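Local coordinates for protein endoribonuclease ToxN (Pectobacterium atrosepticum, PDB 2XDB) that is the endoribonuclease toxin of a type III toxin-antitoxin system, cleaving within AAA(U/G) sequences and bound by repeats of the ToxI antitoxin RNA in a triangular complex, at residues K33-I38 with L48-S53; S67-H72 with G82-K87. All coordinates share one frame; numbering follows the deposited sequence.

Contact 1 (K33-I38 with L48-S53); sequences KAFIGI and LAPLTS
Ile36 and Ala49 form a hydrogen-bonded antiparallel pair, Ile36 N donating to Ala49 O at 2.8 Å. One step along, Phe35 faces Pro50 as a non-hydrogen-bonded pair, a place where the missing amide hydrogen of proline costs no bond to the partner strand. Beyond it Leu51 N donates to Ala34 O at 3.0 Å, nearly straight at 172°. The third polar link comes from a side chain: Lys33, kinked at its second and fourth torsions, runs alongside Pro50, and its NZ meets Leu51 O at 3.2 Å.

Apolar contacts divide between the two faces of the sheet. On the face of Phe35 and Pro50, CE1 of the phenyl ring lies 3.9 Å from Pro50 CB, while Pro22 touches both residues. On the face of Ile36 and Ala49, the CG1-CD1 arm of Ile36 is set crosswise to the forked end of Leu51. Past the paired residues the chain turns at Gly37, the centre of an inverse gamma turn, and Leu48 CD2 sits at the mouth of the turn, against Ile36 O and Ile38 N. The two main-chain bonds thus fix the register, and the lysine amine adds a side-chain bond past the last paired residues.

Contact 2 (S67-H72 with G82-K87); sequences SCFKLH and GLINLK. With nucleotides of chain B.
Phe69 and Ile84 extend in the same direction on one face of the hairpin, with Ile84 CD1 4.1 Å from Phe69 CD2. With CG opposite the backbone N (chi1 180°), the phenyl ring leads away from the partner strand to Ile128 of helix 125-140, which Ile84 also touches. Leu71 runs nearly perpendicular to the isoleucine, its CD2 3.9 Å from Ile84 CG1. The backbones of Phe69 and Ile84 exchange two hydrogen bonds, the shorter from Ile84 N to Phe69 O at 2.9 Å. Leu71 N adds a third, to Gly82 O. On the face of Lys70 and Leu83, a Leu83 methyl, CD2, packs on Cys68 CB.

Past the Phe69-Ile84 pair, Asn85 centres an inverse gamma turn and Lys87 N donates to Ser67 O. The Lys87 side chain passes along Ser67, CD 3.7 Å from its CB. Its last torsion then turns NZ to Asn85 OD1 at 3.1 Å and close to OP1 of U3 of chain B. Ser67 OG makes a weak hydrogen bond of 3.4 Å to OP2 of A5 of chain B. This is an antiparallel beta hairpin, apolar toward a helix and bordering RNA phosphates at one end.

In the fold
Contact 1 comes first in the chain and is complete before contact 2 begins; each joins the two strands of a beta hairpin: 35-42 with 45-52, then 69-73 with 80-91. Their centres lie about 9 Å apart in one six-stranded antiparallel sheet, where strands 45-52 and 80-91 are neighbours and strand 69-73 lies at an edge. Probable hydrogen bonds from Asn85 N to Pro50 O and from Thr52 N to Leu83 O stitch the hairpins together, and Ile84 packs against Ala49 and Leu51. Both contacts reach the bound RNA, contact 1 through Thr52 and contact 2 through Ser67 and Lys87, consistent with a sheet that links the toxin's core to its RNA-binding surface.

Contact 1 (K33-I38 with L48-S53)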
ATOM      1  N   LYS A  33       8.217   3.107   6.377  1.00 49.95           N
ATOM      2  CA  LYS A  33       7.233   3.059   5.298  1.00 46.95           C
ATOM      3  C   LYS A  33       5.950   2.471   5.823  1.00 50.22           C
ATOM      4  O   LYS A  33       5.974   1.397   6.417  1.00 54.27           O
ATOM      5  CB  LYS A  33       7.733   2.179   4.156  1.00 45.37           C
ATOM      6  CG  LYS A  33       7.621   2.824   2.789  1.00 43.73           C
ATOM      7  CD  LYS A  33       6.409   2.355   2.053  1.00 48.25           C
ATOM      8  CE  LYS A  33       6.572   2.622   0.578  1.00 50.56           C
ATOM      9  NZ  LYS A  33       6.775   4.061   0.346  1.00 51.01           N
ATOM     10  N   ALA A  34       4.836   3.160   5.599  1.00 49.72           N
ATOM     11  CA  ALA A  34       3.531   2.667   6.043  1.00 50.29           C
ATOM     12  C   ALA A  34       2.713   2.077   4.901  1.00 47.69           C
ATOM     13  O   ALA A  34       2.725   2.604   3.786  1.00 51.94           O
ATOM     14  CB  ALA A  34       2.749   3.776   6.716  1.00 53.90           C
ATOM     15  N   PHE A  35       1.995   0.991   5.196  1.00 44.77           N
ATOM     16  CA  PHE A  35       1.085   0.354   4.244  1.00 36.05           C
ATOM     17  C   PHE A  35      -0.366   0.446   4.720  1.00 40.91           C
ATOM     18  O   PHE A  35      -0.608   0.713   5.900  1.00 48.14           O
ATOM     19  CB  PHE A  35       1.472  -1.103   4.041  1.00 38.98           C
ATOM     20  CG  PHE A  35       2.843  -1.296   3.472  1.00 43.45           C
ATOM     21  CD1 PHE A  35       3.010  -1.763   2.183  1.00 45.18           C
ATOM     22  CD2 PHE A  35       3.973  -1.022   4.234  1.00 46.97           C
ATOM     23  CE1 PHE A  35       4.289  -1.952   1.655  1.00 43.70           C
ATOM     24  CE2 PHE A  35       5.242  -1.208   3.715  1.00 41.71           C
ATOM     25  CZ  PHE A  35       5.399  -1.672   2.424  1.00 41.41           C
ATOM     26  N   ILE A  36      -1.323   0.221   3.807  1.00 39.11           N
ATOM     27  CA  ILE A  36      -2.760   0.251   4.133  1.00 39.32           C
ATOM     28  C   ILE A  36      -3.439  -1.127   4.214  1.00 46.38           C
ATOM     29  O   ILE A  36      -3.202  -2.005   3.389  1.00 42.33           O
ATOM     30  CB  ILE A  36      -3.564   1.143   3.180  1.00 47.22           C
ATOM     31  CG1 ILE A  36      -2.894   2.482   3.076  1.00 65.99           C
ATOM     32  CG2 ILE A  36      -4.924   1.463   3.784  1.00 45.30           C
ATOM     33  CD1 ILE A  36      -3.027   3.227   4.370  1.00 77.90           C
ATOM     34  N   GLY A  37      -4.367  -1.223   5.167  1.00 59.97           N
ATOM     35  CA  GLY A  37      -4.749  -2.443   5.855  1.00 55.31           C
ATOM     36  C   GLY A  37      -5.701  -3.440   5.260  1.00 50.16           C
ATOM     37  O   GLY A  37      -6.797  -3.642   5.733  1.00 59.11           O
ATOM     38  N   ILE A  38      -5.221  -4.136   4.260  1.00 48.81           N
ATOM     39  CA  ILE A  38      -5.950  -5.207   3.606  1.00 39.94           C
ATOM     40  C   ILE A  38      -6.918  -4.691   2.601  1.00 49.13           C
ATOM     41  O   ILE A  38      -8.119  -4.532   2.810  1.00 53.70           O
ATOM     42  CB  ILE A  38      -6.539  -6.233   4.488  1.00 32.58           C
ATOM     43  CG1 ILE A  38      -5.453  -6.790   5.398  1.00 39.43           C
ATOM     44  CG2 ILE A  38      -6.934  -7.394   3.604  1.00 32.48           C
ATOM     45  CD1 ILE A  38      -5.636  -8.260   5.640  1.00 44.94           C
ATOM     46  N   LEU A  48      -1.364  -5.795   1.134  1.00 38.93           N
ATOM     47  CA  LEU A  48      -1.226  -4.446   1.671  1.00 37.45           C
ATOM     48  C   LEU A  48      -0.632  -3.570   0.585  1.00 40.28           C
ATOM     49  O   LEU A  48       0.146  -4.046  -0.241  1.00 43.30           O
ATOM     50  CB  LEU A  48      -0.300  -4.423   2.890  1.00 35.61           C
ATOM     51  CG  LEU A  48      -0.705  -5.236   4.113  1.00 40.96           C
ATOM     52  CD1 LEU A  48       0.273  -4.972   5.262  1.00 38.99           C
ATOM     53  CD2 LEU A  48      -2.130  -4.889   4.521  1.00 41.30           C
ATOM     54  N   ALA A  49      -0.976  -2.284   0.598  1.00 35.81           N
ATOM     55  CA  ALA A  49      -0.461  -1.352  -0.402  1.00 32.58           C
ATOM     56  C   ALA A  49       0.352  -0.242   0.253  1.00 42.37           C
ATOM     57  O   ALA A  49       0.000   0.234   1.327  1.00 44.76           O
ATOM     58  CB  ALA A  49      -1.598  -0.751  -1.183  1.00 30.26           C
ATOM     59  N   PRO A  50       1.437   0.189  -0.403  1.00 39.52           N
ATOM     60  CA  PRO A  50       2.276   1.210   0.216  1.00 39.92           C
ATOM     61  C   PRO A  50       1.666   2.588   0.052  1.00 41.65           C
ATOM     62  O   PRO A  50       1.082   2.873  -0.996  1.00 40.82           O
ATOM     63  CB  PRO A  50       3.575   1.117  -0.588  1.00 42.67           C
ATOM     64  CG  PRO A  50       3.121   0.684  -1.946  1.00 41.33           C
ATOM     65  CD  PRO A  50       1.951  -0.234  -1.717  1.00 38.47           C
ATOM     66  N   LEU A  51       1.787   3.421   1.082  1.00 40.70           N
ATOM     67  CA  LEU A  51       1.453   4.828   0.975  1.00 38.34           C
ATOM     68  C   LEU A  51       2.724   5.576   0.571  1.00 52.01           C
ATOM     69  O   LEU A  51       3.828   5.163   0.930  1.00 60.42           O
ATOM     70  CB  LEU A  51       0.975   5.351   2.319  1.00 41.21           C
ATOM     71  CG  LEU A  51      -0.319   4.812   2.910  1.00 44.36           C
ATOM     72  CD1 LEU A  51      -0.437   5.244   4.361  1.00 44.74           C
ATOM     73  CD2 LEU A  51      -1.454   5.370   2.117  1.00 46.73           C
ATOM     74  N   THR A  52       2.570   6.665  -0.177  1.00 51.18           N
ATOM     75  CA  THR A  52       3.700   7.497  -0.579  1.00 56.74           C
ATOM     76  C   THR A  52       3.354   8.984  -0.490  1.00 54.89           C
ATOM     77  O   THR A  52       2.200   9.383  -0.664  1.00 49.86           O
ATOM     78  CB  THR A  52       4.214   7.161  -2.009  1.00 66.68           C
ATOM     79  OG1 THR A  52       5.216   8.108  -2.391  1.00 73.26           O
ATOM     80  CG2 THR A  52       3.105   7.234  -3.015  1.00 61.29           C
ATOM     81  N   SER A  53       4.361   9.800  -0.206  1.00 52.49           N
ATOM     82  CA  SER A  53       4.149  11.230  -0.062  1.00 58.30           C
ATOM     83  C   SER A  53       3.994  11.869  -1.440  1.00 55.84           C
ATOM     84  O   SER A  53       4.360  11.264  -2.445  1.00 55.78           O
ATOM     85  CB  SER A  53       5.300  11.864   0.734  1.00 66.38           C
ATOM     86  OG  SER A  53       6.577  11.481   0.236  1.00 67.15           O
TER

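Contact 2 (S67-H72 with G82-K87)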
ATOM      1  N   SER A  67      -3.931   2.249 -10.847  1.00 40.99           N
ATOM      2  CA  SER A  67      -2.603   2.146 -10.255  1.00 49.78           C
ATOM      3  C   SER A  67      -2.488   2.873  -8.918  1.00 53.28           C
ATOM      4  O   SER A  67      -1.746   2.468  -8.026  1.00 57.24           O
ATOM      5  CB  SER A  67      -1.577   2.736 -11.214  1.00 54.89           C
ATOM      6  OG  SER A  67      -1.843   2.301 -12.530  1.00 65.74           O
ATOM      7  N   CYS A  68      -3.232   3.957  -8.795  1.00 52.76           N
ATOM      8  CA  CYS A  68      -3.062   4.891  -7.701  1.00 49.77           C
ATOM      9  C   CYS A  68      -4.422   5.294  -7.185  1.00 53.76           C
ATOM     10  O   CYS A  68      -5.343   5.518  -7.959  1.00 67.64           O
ATOM     11  CB  CYS A  68      -2.347   6.156  -8.210  1.00 38.42           C
ATOM     12  SG  CYS A  68      -0.784   5.822  -9.045  1.00 82.04           S
ATOM     13  N   PHE A  69      -4.550   5.404  -5.878  1.00 47.76           N
ATOM     14  CA  PHE A  69      -5.701   6.072  -5.323  1.00 46.08           C
ATOM     15  C   PHE A  69      -5.210   7.302  -4.567  1.00 46.36           C
ATOM     16  O   PHE A  69      -4.530   7.173  -3.544  1.00 47.61           O
ATOM     17  CB  PHE A  69      -6.477   5.123  -4.411  1.00 44.80           C
ATOM     18  CG  PHE A  69      -7.690   5.743  -3.793  1.00 49.63           C
ATOM     19  CD1 PHE A  69      -8.859   5.873  -4.518  1.00 51.67           C
ATOM     20  CD2 PHE A  69      -7.660   6.206  -2.491  1.00 51.58           C
ATOM     21  CE1 PHE A  69      -9.980   6.454  -3.952  1.00 52.85           C
ATOM     22  CE2 PHE A  69      -8.781   6.779  -1.914  1.00 52.81           C
ATOM     23  CZ  PHE A  69      -9.943   6.905  -2.646  1.00 52.11           C
ATOM     24  N   LYS A  70      -5.523   8.490  -5.081  1.00 43.70           N
ATOM     25  CA  LYS A  70      -5.096   9.731  -4.434  1.00 47.84           C
ATOM     26  C   LYS A  70      -5.793   9.976  -3.086  1.00 49.03           C
ATOM     27  O   LYS A  70      -6.982   9.728  -2.931  1.00 55.65           O
ATOM     28  CB  LYS A  70      -5.345  10.915  -5.362  1.00 56.57           C
ATOM     29  CG  LYS A  70      -4.178  11.317  -6.254  1.00 65.69           C
ATOM     30  CD  LYS A  70      -4.570  12.507  -7.129  1.00 74.65           C
ATOM     31  CE  LYS A  70      -3.384  13.398  -7.479  1.00 80.88           C
ATOM     32  NZ  LYS A  70      -3.774  14.522  -8.393  1.00 82.79           N
ATOM     33  N   LEU A  71      -5.047  10.471  -2.113  1.00 45.02           N
ATOM     34  CA  LEU A  71      -5.601  10.805  -0.804  1.00 47.39           C
ATOM     35  C   LEU A  71      -5.678  12.317  -0.622  1.00 54.73           C
ATOM     36  O   LEU A  71      -4.775  13.041  -1.028  1.00 65.30           O
ATOM     37  CB  LEU A  71      -4.706  10.233   0.296  1.00 46.06           C
ATOM     38  CG  LEU A  71      -4.953   8.798   0.766  1.00 49.35           C
ATOM     39  CD1 LEU A  71      -5.724   8.016  -0.261  1.00 51.06           C
ATOM     40  CD2 LEU A  71      -3.652   8.100   1.113  1.00 46.43           C
ATOM     41  N   HIS A  72      -6.751  12.798  -0.011  1.00 52.40           N
ATOM     42  CA  HIS A  72      -6.792  14.180   0.468  1.00 51.49           C
ATOM     43  C   HIS A  72      -7.772  14.279   1.637  1.00 51.34           C
ATOM     44  O   HIS A  72      -8.538  13.348   1.887  1.00 51.55           O
ATOM     45  CB  HIS A  72      -7.175  15.143  -0.651  1.00 53.61           C
ATOM     46  CG  HIS A  72      -8.564  14.951  -1.165  1.00 56.16           C
ATOM     47  ND1 HIS A  72      -8.842  14.222  -2.300  1.00 61.18           N
ATOM     48  CD2 HIS A  72      -9.759  15.393  -0.699  1.00 55.60           C
ATOM     49  CE1 HIS A  72     -10.149  14.219  -2.510  1.00 61.57           C
ATOM     50  NE2 HIS A  72     -10.727  14.921  -1.552  1.00 55.54           N
ATOM     51  N   GLY A  82      -0.887  12.675  -0.415  1.00 53.49           N
ATOM     52  CA  GLY A  82      -0.170  11.599  -1.072  1.00 51.12           C
ATOM     53  C   GLY A  82      -1.135  10.604  -1.688  1.00 50.15           C
ATOM     54  O   GLY A  82      -2.273  10.956  -1.991  1.00 56.15           O
ATOM     55  N   LEU A  83      -0.691   9.366  -1.882  1.00 42.40           N
ATOM     56  CA  LEU A  83      -1.517   8.385  -2.565  1.00 41.41           C
ATOM     57  C   LEU A  83      -1.166   6.979  -2.164  1.00 44.50           C
ATOM     58  O   LEU A  83      -0.062   6.730  -1.705  1.00 53.47           O
ATOM     59  CB  LEU A  83      -1.406   8.535  -4.084  1.00 44.58           C
ATOM     60  CG  LEU A  83      -0.076   8.267  -4.785  1.00 43.96           C
ATOM     61  CD1 LEU A  83       0.215   6.781  -4.837  1.00 38.49           C
ATOM     62  CD2 LEU A  83      -0.142   8.839  -6.191  1.00 41.60           C
ATOM     63  N   ILE A  84      -2.124   6.070  -2.324  1.00 46.90           N
ATOM     64  CA  ILE A  84      -1.899   4.652  -2.100  1.00 41.21           C
ATOM     65  C   ILE A  84      -1.392   4.073  -3.412  1.00 45.01           C
ATOM     66  O   ILE A  84      -2.064   4.176  -4.436  1.00 52.20           O
ATOM     67  CB  ILE A  84      -3.197   3.944  -1.733  1.00 36.48           C
ATOM     68  CG1 ILE A  84      -3.819   4.549  -0.482  1.00 35.14           C
ATOM     69  CG2 ILE A  84      -2.953   2.470  -1.518  1.00 41.61           C
ATOM     70  CD1 ILE A  84      -5.171   3.919  -0.125  1.00 35.14           C
ATOM     71  N   ASN A  85      -0.202   3.485  -3.403  1.00 41.44           N
ATOM     72  CA  ASN A  85       0.360   2.959  -4.640  1.00 39.04           C
ATOM     73  C   ASN A  85      -0.061   1.511  -4.893  1.00 45.59           C
ATOM     74  O   ASN A  85       0.720   0.572  -4.712  1.00 49.25           O
ATOM     75  CB  ASN A  85       1.870   3.098  -4.639  1.00 37.46           C
ATOM     76  CG  ASN A  85       2.384   3.806  -5.868  1.00 49.15           C
ATOM     77  OD1 ASN A  85       1.778   3.745  -6.938  1.00 55.42           O
ATOM     78  ND2 ASN A  85       3.510   4.488  -5.723  1.00 52.11           N
ATOM     79  N   LEU A  86      -1.311   1.340  -5.303  1.00 36.94           N
ATOM     80  CA  LEU A  86      -1.868   0.019  -5.520  1.00 40.27           C
ATOM     81  C   LEU A  86      -1.008  -0.890  -6.415  1.00 45.78           C
ATOM     82  O   LEU A  86      -0.957  -2.100  -6.200  1.00 48.06           O
ATOM     83  CB  LEU A  86      -3.285   0.139  -6.090  1.00 34.14           C
ATOM     84  CG  LEU A  86      -4.263   0.836  -5.158  1.00 35.62           C
ATOM     85  CD1 LEU A  86      -5.573   1.056  -5.862  1.00 28.94           C
ATOM     86  CD2 LEU A  86      -4.458   0.030  -3.872  1.00 36.38           C
ATOM     87  N   LYS A  87      -0.344  -0.326  -7.418  1.00 39.97           N
ATOM     88  CA  LYS A  87       0.376  -1.168  -8.372  1.00 41.63           C
ATOM     89  C   LYS A  87       1.584  -1.854  -7.765  1.00 43.38           C
ATOM     90  O   LYS A  87       2.167  -2.744  -8.370  1.00 46.06           O
ATOM     91  CB  LYS A  87       0.768  -0.393  -9.633  1.00 41.70           C
ATOM     92  CG  LYS A  87       1.593   0.838  -9.427  1.00 43.60           C
ATOM     93  CD  LYS A  87       1.913   1.433 -10.796  1.00 54.98           C
ATOM     94  CE  LYS A  87       3.011   2.475 -10.751  1.00 54.31           C
ATOM     95  NZ  LYS A  87       2.592   3.620  -9.895  1.00 63.87           N
TER
ATOM     96  P     A B   5      -1.687   5.445 -14.754  1.00 82.98           P
ATOM     97  OP1   A B   5      -2.688   5.788 -13.714  1.00 81.66           O
ATOM     98  OP2   A B   5      -0.434   4.761 -14.361  1.00 89.07           O
ATOM     99  O5'   A B   5      -2.407   4.649 -15.925  1.00 72.63           O
ATOM    100  C5'   A B   5      -1.824   4.415 -17.196  1.00 70.56           C
ATOM    101  C4'   A B   5      -2.148   3.023 -17.684  1.00 74.14           C
ATOM    102  O4'   A B   5      -2.662   2.219 -16.588  1.00 75.48           O
ATOM    103  C3'   A B   5      -3.218   2.913 -18.755  1.00 72.46           C
ATOM    104  O3'   A B   5      -2.704   3.149 -20.048  1.00 73.42           O
ATOM    105  C2'   A B   5      -3.709   1.486 -18.579  1.00 77.40           C
ATOM    106  O2'   A B   5      -2.759   0.582 -19.131  1.00 80.30           O
ATOM    107  C1'   A B   5      -3.662   1.345 -17.058  1.00 75.10           C
ATOM    108  N9    A B   5      -4.930   1.713 -16.394  1.00 75.09           N
ATOM    109  C8    A B   5      -5.095   2.643 -15.394  1.00 76.31           C
ATOM    110  N7    A B   5      -6.327   2.762 -14.962  1.00 74.64           N
ATOM    111  C5    A B   5      -7.025   1.836 -15.722  1.00 72.15           C
ATOM    112  C6    A B   5      -8.381   1.480 -15.738  1.00 66.94           C
ATOM    113  N6    A B   5      -9.304   2.038 -14.939  1.00 61.29           N
ATOM    114  N1    A B   5      -8.751   0.517 -16.610  1.00 63.72           N
ATOM    115  C2    A B   5      -7.825  -0.038 -17.400  1.00 63.55           C
ATOM    116  N3    A B   5      -6.524   0.212 -17.477  1.00 69.42           N
ATOM    117  C4    A B   5      -6.182   1.174 -16.602  1.00 73.09           C
ATOM    118  P     U B   3       6.269   4.283 -12.052  1.00 72.60           P
ATOM    119  OP1   U B   3       5.433   4.162 -10.833  1.00 75.14           O
ATOM    120  OP2   U B   3       6.364   3.135 -12.982  1.00 76.39           O
ATOM    121  O5'   U B   3       5.924   5.642 -12.789  1.00 71.54           O
ATOM    122  C5'   U B   3       5.573   6.759 -11.987  1.00 77.06           C
ATOM    123  C4'   U B   3       6.121   8.044 -12.547  1.00 82.69           C
ATOM    124  O4'   U B   3       7.541   8.145 -12.282  1.00 93.67           O
ATOM    125  C3'   U B   3       6.018   8.200 -14.049  1.00 82.28           C
ATOM    126  O3'   U B   3       4.721   8.598 -14.446  1.00 85.56           O
ATOM    127  C2'   U B   3       7.093   9.236 -14.338  1.00 88.45           C
ATOM    128  O2'   U B   3       6.635  10.531 -13.988  1.00 90.71           O
ATOM    129  C1'   U B   3       8.174   8.842 -13.334  1.00 98.17           C
ATOM    130  N1    U B   3       9.217   7.974 -13.909  1.00112.01           N
ATOM    131  C2    U B   3      10.400   7.879 -13.205  1.00121.12           C
ATOM    132  O2    U B   3      10.602   8.468 -12.156  1.00125.00           O
ATOM    133  N3    U B   3      11.342   7.064 -13.770  1.00122.42           N
ATOM    134  C4    U B   3      11.222   6.353 -14.943  1.00122.18           C
ATOM    135  O4    U B   3      12.171   5.663 -15.313  1.00121.60           O
ATOM    136  C5    U B   3       9.966   6.506 -15.616  1.00120.31           C
ATOM    137  C6    U B   3       9.027   7.294 -15.088  1.00115.90           C
TER